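Long-range contacts in SidF, inhibitor of growth family, member 3 (Legionella pneumophila subsp. pneumophila, PDB 4FYE), which acts as a phosphoinositide phosphatase, probably removing the 3-phosphate from the inositol ring of its lipid substrates: residues 128-133 with 726-731; 716-721 with 735-740; 681-686 with 721-726. The protein carries 1 engineered substitution. One frame throughout, in Å; residues are numbered along the deposited sequence.

Contact 1 of 3, residues 128-133 with 726-731; sequences DLFSSK and NFADNG
The F130 ring carries CB of L129 over the centre of one face, 3.9 Å above the plane. At its edge, near the ring plane, lies the backbone carbonyl of A728, with F130 CD1 3.5 Å from A728 O. F130 CE1 meets D729 CB at 3.9 Å, and the carboxylate plane of D729 stands almost perpendicular to the ring. The second flat group is the N730 amide. Its CG sits between the backbone N and the carbonyl carbon (chi1 63°), a crowded position that turns the amide into the 128-133 turn. There N730 ND2 gives a short hydrogen bond of 2.6 Å to S131 O, nearly along the C=O axis, and a weak one of 3.0 Å to D128 O. N730 OD1 bonds to the backbone N of L732. Beside the amide, D729 CA makes a CH...O contact of 3.1 Å with L129 O. K133 slides past N730 in the reverse sense and lays its CD 3.4 Å from N730 O. An Asx turn shapes each segment: D128 OD1 takes the N-H of F130, and D729 OD2 takes that of G731. The remaining carboxylate oxygens form salt bridges, D128 OD2 with R63 and D729 OD1 with R655. One asparagine amide thus joins two loops nearly 600 residues apart by satisfying backbone carbonyls. The carboxylates fix the turns, and their charges, matched by arginines, are probably kept ionised.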
ATOM      1  N   ASP A 128      18.021 -20.307  -0.619  1.00 40.44           N
ATOM      2  CA  ASP A 128      16.969 -20.681  -1.535  1.00 41.01           C
ATOM      3  C   ASP A 128      15.642 -20.514  -0.789  1.00 38.02           C
ATOM      4  O   ASP A 128      15.372 -21.198   0.230  1.00 42.27           O
ATOM      5  CB  ASP A 128      17.138 -22.096  -2.019  1.00 39.59           C
ATOM      6  CG  ASP A 128      15.951 -22.551  -2.942  1.00 51.18           C
ATOM      7  OD1 ASP A 128      15.151 -21.691  -3.448  1.00 48.78           O
ATOM      8  OD2 ASP A 128      15.818 -23.787  -3.168  1.00 52.66           O
ATOM      9  N   LEU A 129      14.851 -19.569  -1.261  1.00 39.71           N
ATOM     10  CA  LEU A 129      13.566 -19.188  -0.671  1.00 40.29           C
ATOM     11  C   LEU A 129      12.486 -20.233  -0.919  1.00 44.33           C
ATOM     12  O   LEU A 129      11.458 -20.207  -0.221  1.00 43.61           O
ATOM     13  CB  LEU A 129      13.024 -17.930  -1.319  1.00 42.68           C
ATOM     14  CG  LEU A 129      13.596 -16.562  -0.892  1.00 42.86           C
ATOM     15  CD1 LEU A 129      12.736 -15.465  -1.471  1.00 33.88           C
ATOM     16  CD2 LEU A 129      13.734 -16.365   0.601  1.00 34.45           C
ATOM     17  N   PHE A 130      12.709 -21.180  -1.836  1.00 36.48           N
ATOM     18  CA  PHE A 130      11.556 -21.965  -2.272  1.00 37.72           C
ATOM     19  C   PHE A 130      11.758 -23.378  -1.906  1.00 39.58           C
ATOM     20  O   PHE A 130      11.235 -24.251  -2.487  1.00 43.47           O
ATOM     21  CB  PHE A 130      11.364 -21.840  -3.757  1.00 37.01           C
ATOM     22  CG  PHE A 130      11.225 -20.419  -4.170  1.00 42.32           C
ATOM     23  CD1 PHE A 130      10.179 -19.618  -3.611  1.00 38.13           C
ATOM     24  CD2 PHE A 130      12.153 -19.828  -5.043  1.00 37.26           C
ATOM     25  CE1 PHE A 130      10.068 -18.282  -3.942  1.00 36.15           C
ATOM     26  CE2 PHE A 130      12.034 -18.483  -5.367  1.00 38.77           C
ATOM     27  CZ  PHE A 130      10.975 -17.716  -4.819  1.00 38.82           C
ATOM     28  N   SER A 131      12.487 -23.538  -0.851  1.00 40.09           N
ATOM     29  CA  SER A 131      12.872 -24.784  -0.326  1.00 40.80           C
ATOM     30  C   SER A 131      12.769 -24.645   1.189  1.00 43.98           C
ATOM     31  O   SER A 131      12.724 -23.510   1.746  1.00 47.69           O
ATOM     32  CB  SER A 131      14.397 -24.808  -0.601  1.00 43.75           C
ATOM     33  OG  SER A 131      14.714 -26.102  -0.611  1.00 43.01           O
ATOM     34  N   SER A 132      12.948 -25.731   1.896  1.00 41.12           N
ATOM     35  CA  SER A 132      12.895 -25.651   3.350  1.00 44.28           C
ATOM     36  C   SER A 132      14.031 -24.881   4.047  1.00 43.02           C
ATOM     37  O   SER A 132      15.204 -25.042   3.705  1.00 46.24           O
ATOM     38  CB  SER A 132      12.756 -27.050   3.927  1.00 41.79           C
ATOM     39  OG  SER A 132      13.221 -26.999   5.239  1.00 46.23           O
ATOM     40  N   LYS A 133      13.732 -24.116   5.096  1.00 46.85           N
ATOM     41  CA  LYS A 133      14.768 -23.283   5.706  1.00 43.62           C
ATOM     42  C   LYS A 133      15.649 -24.240   6.432  1.00 47.60           C
ATOM     43  O   LYS A 133      16.757 -23.886   6.957  1.00 50.17           O
ATOM     44  CB  LYS A 133      14.215 -22.374   6.777  1.00 50.50           C
ATOM     45  CG  LYS A 133      13.058 -21.459   6.455  1.00 55.66           C
ATOM     46  CD  LYS A 133      12.788 -20.687   7.733  1.00 56.84           C
ATOM     47  CE  LYS A 133      12.003 -21.560   8.697  1.00 59.20           C
ATOM     48  NZ  LYS A 133      10.597 -21.077   8.790  1.00 76.09           N
ATOM     49  N   ASN A 726       0.434 -20.894   2.748  1.00 39.98           N
ATOM     50  CA  ASN A 726       0.067 -19.562   2.203  1.00 40.33           C
ATOM     51  C   ASN A 726       1.061 -18.864   1.303  1.00 43.17           C
ATOM     52  O   ASN A 726       0.639 -17.932   0.601  1.00 47.52           O
ATOM     53  CB  ASN A 726      -0.324 -18.571   3.301  1.00 42.47           C
ATOM     54  CG  ASN A 726      -1.651 -18.936   3.970  1.00 46.00           C
ATOM     55  OD1 ASN A 726      -2.471 -19.604   3.359  1.00 48.25           O
ATOM     56  ND2 ASN A 726      -1.862 -18.487   5.233  1.00 43.82           N
ATOM     57  N   PHE A 727       2.348 -19.286   1.303  1.00 40.65           N
ATOM     58  CA  PHE A 727       3.351 -18.598   0.516  1.00 36.49           C
ATOM     59  C   PHE A 727       4.372 -19.543  -0.124  1.00 39.27           C
ATOM     60  O   PHE A 727       4.810 -20.532   0.482  1.00 38.54           O
ATOM     61  CB  PHE A 727       4.049 -17.570   1.410  1.00 38.29           C
ATOM     62  CG  PHE A 727       3.140 -16.451   1.861  1.00 45.06           C
ATOM     63  CD1 PHE A 727       2.902 -15.369   1.051  1.00 43.50           C
ATOM     64  CD2 PHE A 727       2.536 -16.487   3.125  1.00 43.55           C
ATOM     65  CE1 PHE A 727       2.049 -14.346   1.480  1.00 47.87           C
ATOM     66  CE2 PHE A 727       1.723 -15.469   3.562  1.00 40.25           C
ATOM     67  CZ  PHE A 727       1.455 -14.405   2.718  1.00 41.17           C
ATOM     68  N   ALA A 728       4.744 -19.234  -1.354  1.00 38.23           N
ATOM     69  CA  ALA A 728       5.776 -19.951  -2.083  1.00 40.12           C
ATOM     70  C   ALA A 728       7.101 -19.903  -1.333  1.00 42.40           C
ATOM     71  O   ALA A 728       7.843 -20.889  -1.282  1.00 41.92           O
ATOM     72  CB  ALA A 728       5.941 -19.358  -3.452  1.00 36.21           C
ATOM     73  N   ASP A 729       7.401 -18.785  -0.696  1.00 39.59           N
ATOM     74  CA  ASP A 729       8.740 -18.621  -0.107  1.00 34.56           C
ATOM     75  C   ASP A 729       8.763 -19.006   1.416  1.00 40.51           C
ATOM     76  O   ASP A 729       7.749 -19.194   2.060  1.00 42.97           O
ATOM     77  CB  ASP A 729       9.222 -17.202  -0.263  1.00 33.10           C
ATOM     78  CG  ASP A 729       8.532 -16.284   0.704  1.00 38.07           C
ATOM     79  OD1 ASP A 729       7.336 -16.034   0.452  1.00 43.73           O
ATOM     80  OD2 ASP A 729       9.117 -15.904   1.765  1.00 48.62           O
ATOM     81  N   ASN A 730       9.944 -19.107   1.991  1.00 41.80           N
ATOM     82  CA  ASN A 730      10.060 -19.656   3.295  1.00 36.94           C
ATOM     83  C   ASN A 730      10.473 -18.572   4.348  1.00 40.02           C
ATOM     84  O   ASN A 730      10.924 -18.925   5.432  1.00 41.11           O
ATOM     85  CB  ASN A 730      11.101 -20.737   3.220  1.00 34.74           C
ATOM     86  CG  ASN A 730      12.536 -20.217   2.828  1.00 36.74           C
ATOM     87  OD1 ASN A 730      12.810 -19.028   2.790  1.00 37.29           O
ATOM     88  ND2 ASN A 730      13.459 -21.147   2.592  1.00 34.15           N
ATOM     89  N   GLY A 731      10.371 -17.285   3.980  1.00 36.08           N
ATOM     90  CA  GLY A 731      10.587 -16.148   4.872  1.00 31.06           C
ATOM     91  C   GLY A 731      12.041 -15.751   5.073  1.00 35.90           C
ATOM     92  O   GLY A 731      12.317 -14.829   5.820  1.00 40.20           O
TER

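Contact 2 of 3, residues 716-721 with 735-740; sequences GGKFEI and KVANFA
The helix 733-741, close to the C-terminal end of the model, is met here by the irregular loop 716-721 that precedes it. The closest backbone approach is G716 to A737. G716 CA lies 3.8 Å from A737 CB, so the methyl group rests directly on the loop backbone. G716 has phi 163° and psi -136°. At these angles a CB would be jammed against the carbonyl O of the residue before, and it would also collide with A737 CB, so the position calls for glycine. G717, also with positive phi, carries the chain past the methyl group, which next meets K718. K718 CG touches A737 CB at 3.8 Å, and K718 CB lies alongside. The K718 chain is bent at chi2 (-129°) and then runs nearly extended, crossing N738 at about a right angle. Its CE comes 3.0 Å from N738 OD1, while K718 NZ is farther from the same oxygen, at 3.6 Å. The methylene, not the ammonium tip, therefore makes the near approach. N738 OD1 also has a weak hydrogen bond from K741 NZ. The two amines probably add positive potential near this oxygen, and K735 NZ lies 6.2 Å from K718 NZ, which may raise it further. On the loop side, the backbone N of K718 bonds to D651 OD1. The helix is kinked here: F739 N bonds to V736 O, and A740 N to A737 O, each three residues back. Its other sides pack on the helices 71-92, through V736 and F739, and 136-163, through K735 and F739. The arrangement is close loop-to-helix packing of glycine against alanine, within the mixed alpha-beta phosphatase domain.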
ATOM      1  N   GLY A 716      14.385  -7.429   2.623  1.00 39.70           N
ATOM      2  CA  GLY A 716      13.533  -7.920   3.653  1.00 38.60           C
ATOM      3  C   GLY A 716      12.087  -7.999   3.183  1.00 52.61           C
ATOM      4  O   GLY A 716      11.799  -8.223   2.015  1.00 39.16           O
ATOM      5  N   GLY A 717      11.257  -7.539   4.115  1.00 56.69           N
ATOM      6  CA  GLY A 717      10.056  -8.123   4.485  1.00 52.97           C
ATOM      7  C   GLY A 717      10.440  -9.042   5.632  1.00 44.89           C
ATOM      8  O   GLY A 717      11.157 -10.006   5.412  1.00 47.35           O
ATOM      9  N   LYS A 718       9.906  -8.795   6.811  1.00 43.69           N
ATOM     10  CA  LYS A 718      10.148  -9.625   7.991  1.00 49.12           C
ATOM     11  C   LYS A 718       8.899 -10.300   8.563  1.00 51.64           C
ATOM     12  O   LYS A 718       8.925 -10.720   9.713  1.00 62.53           O
ATOM     13  CB  LYS A 718      10.663  -8.725   9.130  1.00 54.27           C
ATOM     14  CG  LYS A 718      11.821  -9.329   9.856  1.00 61.89           C
ATOM     15  CD  LYS A 718      11.602  -9.336  11.358  1.00 80.82           C
ATOM     16  CE  LYS A 718      12.474 -10.394  12.037  1.00 80.93           C
ATOM     17  NZ  LYS A 718      12.179 -10.513  13.498  1.00 80.95           N
ATOM     18  N   PHE A 719       7.798 -10.337   7.832  1.00 46.92           N
ATOM     19  CA  PHE A 719       6.561 -11.011   8.262  1.00 47.86           C
ATOM     20  C   PHE A 719       6.736 -12.478   8.755  1.00 50.20           C
ATOM     21  O   PHE A 719       7.282 -13.295   8.038  1.00 44.71           O
ATOM     22  CB  PHE A 719       5.555 -11.020   7.122  1.00 38.71           C
ATOM     23  CG  PHE A 719       4.284 -11.794   7.452  1.00 41.15           C
ATOM     24  CD1 PHE A 719       3.450 -11.366   8.497  1.00 38.81           C
ATOM     25  CD2 PHE A 719       3.937 -12.958   6.746  1.00 36.30           C
ATOM     26  CE1 PHE A 719       2.302 -12.063   8.814  1.00 39.14           C
ATOM     27  CE2 PHE A 719       2.775 -13.627   7.061  1.00 39.91           C
ATOM     28  CZ  PHE A 719       1.962 -13.191   8.083  1.00 38.28           C
ATOM     29  N   GLU A 720       6.214 -12.838   9.930  1.00 48.37           N
ATOM     30  CA  GLU A 720       6.301 -14.242  10.339  1.00 44.67           C
ATOM     31  C   GLU A 720       5.185 -15.034   9.751  1.00 42.30           C
ATOM     32  O   GLU A 720       4.024 -14.878  10.149  1.00 44.08           O
ATOM     33  CB  GLU A 720       6.258 -14.366  11.821  1.00 51.69           C
ATOM     34  CG  GLU A 720       7.535 -13.866  12.446  1.00 75.44           C
ATOM     35  CD  GLU A 720       7.414 -13.743  13.952  1.00 92.87           C
ATOM     36  OE1 GLU A 720       7.677 -12.622  14.456  1.00103.50           O
ATOM     37  OE2 GLU A 720       7.033 -14.752  14.613  1.00 92.28           O
ATOM     38  N   ILE A 721       5.523 -15.905   8.803  1.00 40.16           N
ATOM     39  CA  ILE A 721       4.501 -16.691   8.161  1.00 41.93           C
ATOM     40  C   ILE A 721       3.758 -17.513   9.236  1.00 46.14           C
ATOM     41  O   ILE A 721       4.403 -18.047  10.126  1.00 43.03           O
ATOM     42  CB  ILE A 721       5.074 -17.542   7.016  1.00 38.71           C
ATOM     43  CG1 ILE A 721       5.566 -16.603   5.889  1.00 39.01           C
ATOM     44  CG2 ILE A 721       4.010 -18.471   6.484  1.00 34.50           C
ATOM     45  CD1 ILE A 721       6.583 -17.241   4.920  1.00 32.47           C
ATOM     46  N   LYS A 735      15.303 -12.677   7.826  1.00 44.69           N
ATOM     47  CA  LYS A 735      16.596 -12.703   8.536  1.00 48.32           C
ATOM     48  C   LYS A 735      17.556 -11.667   8.001  1.00 47.71           C
ATOM     49  O   LYS A 735      18.342 -11.139   8.737  1.00 58.22           O
ATOM     50  CB  LYS A 735      17.285 -14.086   8.420  1.00 55.52           C
ATOM     51  CG  LYS A 735      16.426 -15.303   8.664  1.00 56.17           C
ATOM     52  CD  LYS A 735      16.012 -15.407  10.127  1.00 68.52           C
ATOM     53  CE  LYS A 735      14.764 -16.304  10.245  1.00 76.46           C
ATOM     54  NZ  LYS A 735      14.059 -16.143  11.563  1.00 74.39           N
ATOM     55  N   VAL A 736      17.499 -11.364   6.720  1.00 45.56           N
ATOM     56  CA  VAL A 736      18.295 -10.274   6.242  1.00 44.41           C
ATOM     57  C   VAL A 736      17.723  -8.958   6.762  1.00 42.62           C
ATOM     58  O   VAL A 736      18.478  -8.057   7.160  1.00 42.51           O
ATOM     59  CB  VAL A 736      18.280 -10.255   4.716  1.00 45.30           C
ATOM     60  CG1 VAL A 736      18.903  -8.967   4.238  1.00 48.81           C
ATOM     61  CG2 VAL A 736      19.113 -11.398   4.212  1.00 45.59           C
ATOM     62  N   ALA A 737      16.401  -8.825   6.721  1.00 35.38           N
ATOM     63  CA  ALA A 737      15.746  -7.624   7.283  1.00 42.94           C
ATOM     64  C   ALA A 737      16.279  -7.285   8.669  1.00 44.01           C
ATOM     65  O   ALA A 737      16.494  -6.108   8.964  1.00 50.97           O
ATOM     66  CB  ALA A 737      14.220  -7.756   7.357  1.00 39.33           C
ATOM     67  N   ASN A 738      16.508  -8.279   9.517  1.00 43.94           N
ATOM     68  CA  ASN A 738      17.186  -7.970  10.801  1.00 48.62           C
ATOM     69  C   ASN A 738      18.324  -6.995  10.713  1.00 50.66           C
ATOM     70  O   ASN A 738      18.452  -6.182  11.594  1.00 57.07           O
ATOM     71  CB  ASN A 738      17.594  -9.241  11.504  1.00 47.93           C
ATOM     72  CG  ASN A 738      16.374 -10.016  11.975  1.00 56.83           C
ATOM     73  OD1 ASN A 738      15.329  -9.400  12.265  1.00 63.29           O
ATOM     74  ND2 ASN A 738      16.462 -11.346  12.014  1.00 54.95           N
ATOM     75  N   PHE A 739      19.143  -7.068   9.676  1.00 51.75           N
ATOM     76  CA  PHE A 739      20.298  -6.191   9.572  1.00 52.48           C
ATOM     77  C   PHE A 739      19.946  -4.745   9.882  1.00 56.26           C
ATOM     78  O   PHE A 739      20.721  -4.034  10.502  1.00 66.86           O
ATOM     79  CB  PHE A 739      20.925  -6.278   8.185  1.00 52.08           C
ATOM     80  CG  PHE A 739      21.711  -7.528   7.950  1.00 52.06           C
ATOM     81  CD1 PHE A 739      21.770  -8.514   8.906  1.00 50.77           C
ATOM     82  CD2 PHE A 739      22.385  -7.715   6.764  1.00 51.82           C
ATOM     83  CE1 PHE A 739      22.487  -9.667   8.687  1.00 55.94           C
ATOM     84  CE2 PHE A 739      23.106  -8.865   6.537  1.00 52.12           C
ATOM     85  CZ  PHE A 739      23.157  -9.842   7.502  1.00 52.33           C
ATOM     86  N   ALA A 740      18.775  -4.316   9.436  1.00 51.85           N
ATOM     87  CA  ALA A 740      18.321  -2.948   9.631  1.00 59.78           C
ATOM     88  C   ALA A 740      18.147  -2.609  11.102  1.00 65.20           C
ATOM     89  O   ALA A 740      18.410  -1.496  11.529  1.00 67.66           O
ATOM     90  CB  ALA A 740      17.027  -2.714   8.880  1.00 52.10           C
TER

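Contact 3 of 3, residues 681-686 with 721-726; sequences DHRRTH and IQDKAN
Two arginines make the tight part of this contact, while K724 lies on the exposed side, its CG 4.2 Å from H686 CE1. R683 holds N726 end-on, with NH1 and NH2 both bonded to N726 OD1, at 2.9 Å and 3.1 Å. The oxygen lies in the guanidinium plane, but NH1 approaches from above the amide plane, and the two planes are 72° apart. R683 NE bonds back to D681 O at 2.8 Å. This fixes the rotation of the group, and A725 O covers one of its faces. The backbone N of R684 meets a lone pair of A725 O at 2.8 Å. The R684 chain bends back so that NH2 reaches H682 O, nearly straight at 2.7 Å, and N726 O lies over a face of its guanidinium. The looser side is K724, with D723 and H686 beside it. D723 OD2 stays 4.1 Å from R683 NH1, beyond a salt bridge, although D723 OD1 closes an Asx turn on A725 N. H686 sets its ring edge near K724 O, and its NE2 bonds to F727 O. The 681-686 segment leaves the short helix 678-681 and leads to helix 692-699, whose E694 binds the N-H groups of T685 and H686 and whose D697 pairs with R684. The 721-726 segment belongs to the loop between helices 701-712 and 733-741.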
ATOM      1  N   ASP A 681      -6.690 -20.029  -2.648  1.00 48.67           N
ATOM      2  CA  ASP A 681      -7.009 -21.285  -1.988  1.00 52.52           C
ATOM      3  C   ASP A 681      -5.897 -22.287  -2.179  1.00 55.52           C
ATOM      4  O   ASP A 681      -5.656 -23.131  -1.291  1.00 59.00           O
ATOM      5  CB  ASP A 681      -8.335 -21.862  -2.532  1.00 59.35           C
ATOM      6  CG  ASP A 681      -9.564 -20.898  -2.316  1.00 67.67           C
ATOM      7  OD1 ASP A 681      -9.464 -19.970  -1.454  1.00 68.54           O
ATOM      8  OD2 ASP A 681     -10.628 -21.080  -2.995  1.00 67.15           O
ATOM      9  N   HIS A 682      -5.211 -22.205  -3.322  1.00 52.33           N
ATOM     10  CA  HIS A 682      -4.133 -23.161  -3.626  1.00 51.96           C
ATOM     11  C   HIS A 682      -3.141 -23.256  -2.480  1.00 53.67           C
ATOM     12  O   HIS A 682      -2.661 -22.244  -1.963  1.00 59.09           O
ATOM     13  CB  HIS A 682      -3.415 -22.922  -4.976  1.00 48.85           C
ATOM     14  CG  HIS A 682      -2.418 -24.026  -5.314  1.00 58.62           C
ATOM     15  ND1 HIS A 682      -1.109 -24.010  -4.875  1.00 59.14           N
ATOM     16  CD2 HIS A 682      -2.596 -25.255  -5.959  1.00 62.88           C
ATOM     17  CE1 HIS A 682      -0.490 -25.135  -5.262  1.00 60.72           C
ATOM     18  NE2 HIS A 682      -1.395 -25.904  -5.925  1.00 63.92           N
ATOM     19  N   ARG A 683      -2.871 -24.485  -2.060  1.00 48.50           N
ATOM     20  CA  ARG A 683      -1.981 -24.772  -0.958  1.00 47.64           C
ATOM     21  C   ARG A 683      -0.540 -24.935  -1.496  1.00 48.34           C
ATOM     22  O   ARG A 683      -0.226 -25.949  -2.135  1.00 48.27           O
ATOM     23  CB  ARG A 683      -2.455 -26.076  -0.197  1.00 46.92           C
ATOM     24  CG  ARG A 683      -3.823 -25.989   0.532  1.00 48.29           C
ATOM     25  CD  ARG A 683      -3.938 -24.804   1.541  1.00 46.86           C
ATOM     26  NE  ARG A 683      -4.042 -23.440   0.949  1.00 46.35           N
ATOM     27  CZ  ARG A 683      -3.694 -22.301   1.608  1.00 52.42           C
ATOM     28  NH1 ARG A 683      -3.189 -22.337   2.863  1.00 46.68           N
ATOM     29  NH2 ARG A 683      -3.828 -21.090   1.042  1.00 44.00           N
ATOM     30  N   ARG A 684       0.345 -23.975  -1.213  1.00 45.95           N
ATOM     31  CA  ARG A 684       1.721 -24.081  -1.754  1.00 48.82           C
ATOM     32  C   ARG A 684       2.445 -25.243  -1.127  1.00 49.36           C
ATOM     33  O   ARG A 684       2.247 -25.533   0.062  1.00 54.73           O
ATOM     34  CB  ARG A 684       2.520 -22.775  -1.591  1.00 49.47           C
ATOM     35  CG  ARG A 684       2.297 -21.796  -2.718  1.00 50.64           C
ATOM     36  CD  ARG A 684       1.631 -20.474  -2.293  1.00 57.08           C
ATOM     37  NE  ARG A 684       0.179 -20.501  -2.351  1.00 53.12           N
ATOM     38  CZ  ARG A 684      -0.644 -19.530  -2.797  1.00 50.00           C
ATOM     39  NH1 ARG A 684      -0.224 -18.392  -3.304  1.00 45.87           N
ATOM     40  NH2 ARG A 684      -1.962 -19.754  -2.761  1.00 47.31           N
ATOM     41  N   THR A 685       3.258 -25.942  -1.916  1.00 54.57           N
ATOM     42  CA  THR A 685       3.944 -27.157  -1.423  1.00 52.87           C
ATOM     43  C   THR A 685       5.453 -27.067  -1.427  1.00 51.41           C
ATOM     44  O   THR A 685       6.053 -27.916  -0.825  1.00 54.72           O
ATOM     45  CB  THR A 685       3.560 -28.414  -2.219  1.00 55.86           C
ATOM     46  OG1 THR A 685       3.846 -28.176  -3.597  1.00 67.04           O
ATOM     47  CG2 THR A 685       2.069 -28.717  -2.089  1.00 55.94           C
ATOM     48  N   HIS A 686       6.071 -26.075  -2.083  1.00 47.34           N
ATOM     49  CA  HIS A 686       7.536 -25.845  -1.933  1.00 53.85           C
ATOM     50  C   HIS A 686       8.390 -26.966  -2.508  1.00 52.25           C
ATOM     51  O   HIS A 686       9.561 -27.112  -2.164  1.00 54.53           O
ATOM     52  CB  HIS A 686       7.918 -25.585  -0.456  1.00 44.31           C
ATOM     53  CG  HIS A 686       6.908 -24.732   0.272  1.00 51.69           C
ATOM     54  ND1 HIS A 686       5.965 -25.252   1.101  1.00 51.73           N
ATOM     55  CD2 HIS A 686       6.669 -23.355   0.223  1.00 51.35           C
ATOM     56  CE1 HIS A 686       5.200 -24.252   1.578  1.00 46.02           C
ATOM     57  NE2 HIS A 686       5.619 -23.100   1.016  1.00 44.50           N
ATOM     58  N   ILE A 721       5.523 -15.905   8.803  1.00 40.16           N
ATOM     59  CA  ILE A 721       4.501 -16.691   8.161  1.00 41.93           C
ATOM     60  C   ILE A 721       3.758 -17.513   9.236  1.00 46.14           C
ATOM     61  O   ILE A 721       4.403 -18.047  10.126  1.00 43.03           O
ATOM     62  CB  ILE A 721       5.074 -17.542   7.016  1.00 38.71           C
ATOM     63  CG1 ILE A 721       5.566 -16.603   5.889  1.00 39.01           C
ATOM     64  CG2 ILE A 721       4.010 -18.471   6.484  1.00 34.50           C
ATOM     65  CD1 ILE A 721       6.583 -17.241   4.920  1.00 32.47           C
ATOM     66  N   GLN A 722       2.418 -17.561   9.158  1.00 42.49           N
ATOM     67  CA  GLN A 722       1.589 -18.223  10.154  1.00 44.78           C
ATOM     68  C   GLN A 722       1.216 -19.594   9.724  1.00 52.08           C
ATOM     69  O   GLN A 722       1.130 -20.465  10.553  1.00 52.96           O
ATOM     70  CB  GLN A 722       0.282 -17.464  10.409  1.00 40.94           C
ATOM     71  CG  GLN A 722       0.508 -16.163  11.189  1.00 42.39           C
ATOM     72  CD  GLN A 722       1.283 -16.359  12.466  1.00 44.79           C
ATOM     73  OE1 GLN A 722       2.443 -15.991  12.545  1.00 45.24           O
ATOM     74  NE2 GLN A 722       0.652 -16.947  13.469  1.00 46.88           N
ATOM     75  N   ASP A 723       0.900 -19.752   8.438  1.00 50.77           N
ATOM     76  CA  ASP A 723       0.684 -21.046   7.825  1.00 48.72           C
ATOM     77  C   ASP A 723       1.473 -21.193   6.468  1.00 49.56           C
ATOM     78  O   ASP A 723       1.247 -20.424   5.498  1.00 44.30           O
ATOM     79  CB  ASP A 723      -0.812 -21.255   7.634  1.00 51.90           C
ATOM     80  CG  ASP A 723      -1.116 -22.530   6.898  1.00 53.89           C
ATOM     81  OD1 ASP A 723      -0.148 -23.139   6.358  1.00 61.51           O
ATOM     82  OD2 ASP A 723      -2.304 -22.912   6.810  1.00 58.35           O
ATOM     83  N   LYS A 724       2.395 -22.168   6.407  1.00 46.31           N
ATOM     84  CA  LYS A 724       3.494 -22.108   5.417  1.00 43.94           C
ATOM     85  C   LYS A 724       2.893 -22.352   4.003  1.00 45.37           C
ATOM     86  O   LYS A 724       3.421 -21.941   2.988  1.00 42.47           O
ATOM     87  CB  LYS A 724       4.621 -23.094   5.723  1.00 44.67           C
ATOM     88  CG  LYS A 724       4.133 -24.519   5.642  1.00 55.03           C
ATOM     89  CD  LYS A 724       5.257 -25.536   5.752  1.00 57.58           C
ATOM     90  CE  LYS A 724       4.691 -26.905   5.328  1.00 61.07           C
ATOM     91  NZ  LYS A 724       5.577 -28.097   5.426  1.00 57.72           N
ATOM     92  N   ALA A 725       1.725 -22.967   3.959  1.00 46.08           N
ATOM     93  CA  ALA A 725       1.103 -23.255   2.699  1.00 41.17           C
ATOM     94  C   ALA A 725       0.511 -22.016   2.005  1.00 41.12           C
ATOM     95  O   ALA A 725       0.162 -22.090   0.809  1.00 43.72           O
ATOM     96  CB  ALA A 725       0.067 -24.321   2.937  1.00 39.47           C
ATOM     97  N   ASN A 726       0.434 -20.894   2.748  1.00 39.98           N
ATOM     98  CA  ASN A 726       0.067 -19.562   2.203  1.00 40.33           C
ATOM     99  C   ASN A 726       1.061 -18.864   1.303  1.00 43.17           C
ATOM    100  O   ASN A 726       0.639 -17.932   0.601  1.00 47.52           O
ATOM    101  CB  ASN A 726      -0.324 -18.571   3.301  1.00 42.47           C
ATOM    102  CG  ASN A 726      -1.651 -18.936   3.970  1.00 46.00           C
ATOM    103  OD1 ASN A 726      -2.471 -19.604   3.359  1.00 48.25           O
ATOM    104  ND2 ASN A 726      -1.862 -18.487   5.233  1.00 43.82           N
TER

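All three contacts use the long loop between helices 701-712 and 733-741. Contacts 1 and 3 are closest, with centres about 9 Å apart. They share N726, and a probable hydrogen bond of 2.7 Å runs from H686 NE2 to F727 O. Contact 2 lies about 13 Å from contact 1, centre to centre, and about 19 Å from contact 3. I721 belongs to contacts 2 and 3, and its CD1 packs 3.7 Å from D729 O of contact 1. R655, on helix 652-668, meets F727 and F719. The turn before that helix, with D651 and R652, is consistent with the P-loop of CX5R phosphatases. K718 N bonds to D651 OD1 and F719 packs on R652, placing contact 2 beside it.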